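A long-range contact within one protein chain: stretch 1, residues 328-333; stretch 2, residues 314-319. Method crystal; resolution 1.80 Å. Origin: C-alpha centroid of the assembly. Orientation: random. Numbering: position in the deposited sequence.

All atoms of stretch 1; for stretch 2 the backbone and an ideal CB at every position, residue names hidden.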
# COMPACT_ATOMS: atom_id res chain seq x y z
N TYR A 328 -2.15 26.78 20.70
CA TYR A 328 -1.74 26.90 19.31
C TYR A 328 -2.89 27.50 18.53
O TYR A 328 -4.06 27.31 18.87
CB TYR A 328 -1.41 25.53 18.67
CG TYR A 328 -0.59 24.62 19.55
CD1 TYR A 328 0.70 24.95 19.92
CD2 TYR A 328 -1.12 23.42 20.02
CE1 TYR A 328 1.45 24.11 20.74
CE2 TYR A 328 -0.38 22.57 20.82
CZ TYR A 328 0.90 22.92 21.17
OH TYR A 328 1.63 22.08 21.97
N ARG A 329 -2.55 28.20 17.45
CA ARG A 329 -3.55 28.64 16.49
C ARG A 329 -3.17 28.02 15.16
O ARG A 329 -2.05 28.20 14.67
CB ARG A 329 -3.62 30.17 16.40
CG ARG A 329 -4.94 30.69 15.81
CD ARG A 329 -4.93 30.63 14.29
NE ARG A 329 -3.86 31.46 13.74
CZ ARG A 329 -3.96 32.76 13.47
NH1 ARG A 329 -5.09 33.43 13.68
NH2 ARG A 329 -2.90 33.40 12.97
N PHE A 330 -4.09 27.24 14.59
CA PHE A 330 -3.82 26.54 13.34
C PHE A 330 -4.47 27.27 12.18
O PHE A 330 -5.56 27.82 12.31
CB PHE A 330 -4.36 25.11 13.38
CG PHE A 330 -3.76 24.24 14.45
CD1 PHE A 330 -2.40 24.01 14.51
CD2 PHE A 330 -4.59 23.59 15.35
CE1 PHE A 330 -1.86 23.17 15.50
CE2 PHE A 330 -4.06 22.75 16.33
CZ PHE A 330 -2.70 22.55 16.40
N THR A 331 -3.79 27.23 11.02
CA THR A 331 -4.34 27.69 9.75
C THR A 331 -4.24 26.53 8.77
O THR A 331 -3.17 25.93 8.61
CB THR A 331 -3.57 28.91 9.22
OG1 THR A 331 -3.64 29.98 10.17
CG2 THR A 331 -4.19 29.39 7.91
N GLN A 332 -5.36 26.21 8.12
CA GLN A 332 -5.41 25.08 7.19
C GLN A 332 -4.86 25.50 5.83
O GLN A 332 -5.35 26.46 5.23
CB GLN A 332 -6.84 24.56 7.06
CG GLN A 332 -7.05 23.49 5.97
CD GLN A 332 -8.53 23.22 5.69
OE1 GLN A 332 -9.34 23.11 6.61
NE2 GLN A 332 -8.88 23.12 4.40
N LEU A 333 -3.84 24.79 5.36
CA LEU A 333 -3.21 25.11 4.09
C LEU A 333 -3.71 24.14 3.02
O LEU A 333 -4.63 23.34 3.25
CB LEU A 333 -1.68 25.10 4.25
CG LEU A 333 -1.20 25.90 5.47
CD1 LEU A 333 0.32 25.76 5.66
CD2 LEU A 333 -1.61 27.37 5.34
N UNK A 314 -8.06 33.51 3.21
CA UNK A 314 -9.36 32.90 3.41
C UNK A 314 -9.29 31.52 4.06
O UNK A 314 -10.32 30.86 4.22
CB UNK A 314 -10.09 32.80 2.07
N UNK A 315 -8.09 31.09 4.46
CA UNK A 315 -7.90 29.77 5.02
C UNK A 315 -8.58 29.63 6.38
O UNK A 315 -8.66 30.59 7.15
CB UNK A 315 -6.41 29.46 5.14
N UNK A 316 -9.08 28.43 6.67
CA UNK A 316 -9.74 28.17 7.96
C UNK A 316 -8.75 28.33 9.11
O UNK A 316 -7.60 27.90 9.02
CB UNK A 316 -10.35 26.77 7.98
N UNK A 317 -9.21 28.93 10.21
CA UNK A 317 -8.36 29.17 11.37
C UNK A 317 -9.09 28.73 12.63
O UNK A 317 -10.29 28.96 12.76
CB UNK A 317 -7.96 30.64 11.46
N UNK A 318 -8.36 28.09 13.55
CA UNK A 318 -8.96 27.70 14.82
C UNK A 318 -7.85 27.51 15.84
O UNK A 318 -6.66 27.45 15.51
CB UNK A 318 -9.79 26.43 14.67
N UNK A 319 -8.26 27.43 17.10
CA UNK A 319 -7.35 27.40 18.24
C UNK A 319 -7.39 26.03 18.90
O UNK A 319 -8.41 25.33 18.86
CB UNK A 319 -7.71 28.49 19.25

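The two stretches run antiparallel, and the backbone sets the frame before any side chain is chosen. F330 N donates to the carbonyl O of 318 at 2.7 Å, the N of 318 donates to F330 O at 3.1 Å, and Q332 N donates to the O of 316 at 2.9 Å. These bonds ask nothing of side-chain identity beyond a free amide at 318, so proline is excluded there.

Position 314 has nothing of stretch 1 within 5.5 Å of its ideal CB. This contact places no demand on it, and many residues would serve. It is T314, which takes no part.

Position 315 is the tightest. Its CA-to-CB bond points toward stretch 1, and the ideal CB already lies 3.2 Å from Q332 O and 3.5 Å from T331 CG2. With phi/psi of -68/146 the backbone needs no glycine, while the crowding around CB favors a small side chain. The residue is A315, whose CB packs against T331 CG2 at 3.5 Å and stops there.

At 316 the CB points sideways, with Q332 OE1 4.0 Å from the ideal CB. Small or polar side chains would suit. S316 fills it, but the backbone does most of the work: besides accepting from Q332 N, its O receives a CA-H...O contact from T331 CA at 3.3 Å. A water accepts from S316 N at 2.8 Å and donates to Q332 O at 3.2 Å, extending the polar link between the stretches.

Position 317 forms a non-hydrogen-bonded pair with T331, on the sheet face that also carries R329. The ideal CB is 4.1 Å from R329 CD and 4.6 Å from T331 OG1. An acidic residue might be expected beside the arginine; threonine, glutamine or a long aliphatic chain would also suit a strand here. The deposited residue is R317, so like charges meet, with R329 NH1 4.2 Å from R317 NE. Its CG lies 3.5 Å from T331 OG1, T331 CG2 lies over one face of its guanidinium, and a water joins the pair, accepting from R317 NE at 3.0 Å and lying 2.7 Å from T331 OG1.

Position 318 pairs with F330 on the other face, where the phenyl ring and the aliphatic part of Q332 offer a broad apolar surface. The ideal CB itself is 5.0 Å from F330 O, leaving room for a large side chain that turns back toward stretch 1; aromatic or long aliphatic residues would fit. W318 does this with chi1 in p. F330 CB sits over its six-membered ring, 3.9 Å from the centroid, in a CH-pi contact, while Q332 CB meets the ring edge, 3.9 Å from W318 CZ3.

Position 319 pairs with R329, its ideal CB 3.9 Å from Y328 O and 4.9 Å from R329 CG. Small, polar or beta-branched residues would suit. It is S319, whose OG rests 3.9 Å from R329 CG.

Stretch 2, residues 314-319: TASRWS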
# COMPACT_ATOMS: atom_id res chain seq x y z
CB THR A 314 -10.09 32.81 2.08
OG1 THR A 314 -9.26 32.12 1.15
CG2 THR A 314 -10.41 34.22 1.56
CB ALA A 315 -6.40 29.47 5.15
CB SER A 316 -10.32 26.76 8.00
OG SER A 316 -11.47 26.62 7.17
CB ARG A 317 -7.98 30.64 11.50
CG ARG A 317 -6.96 31.11 10.47
CD ARG A 317 -6.90 32.63 10.47
NE ARG A 317 -5.84 33.09 9.58
CZ ARG A 317 -6.02 33.36 8.29
NH1 ARG A 317 -7.21 33.21 7.75
NH2 ARG A 317 -5.01 33.77 7.54
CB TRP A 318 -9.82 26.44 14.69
CG TRP A 318 -9.08 25.16 14.41
CD1 TRP A 318 -8.84 24.15 15.30
CD2 TRP A 318 -8.51 24.74 13.16
NE1 TRP A 318 -8.15 23.13 14.68
CE2 TRP A 318 -7.93 23.47 13.37
CE3 TRP A 318 -8.41 25.32 11.89
CZ2 TRP A 318 -7.27 22.76 12.36
CZ3 TRP A 318 -7.76 24.63 10.88
CH2 TRP A 318 -7.20 23.35 11.13
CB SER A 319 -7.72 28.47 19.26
OG SER A 319 -7.34 29.73 18.79
O HOH W 1 -8.50 26.45 4.80
O HOH W 2 -2.92 32.47 9.52
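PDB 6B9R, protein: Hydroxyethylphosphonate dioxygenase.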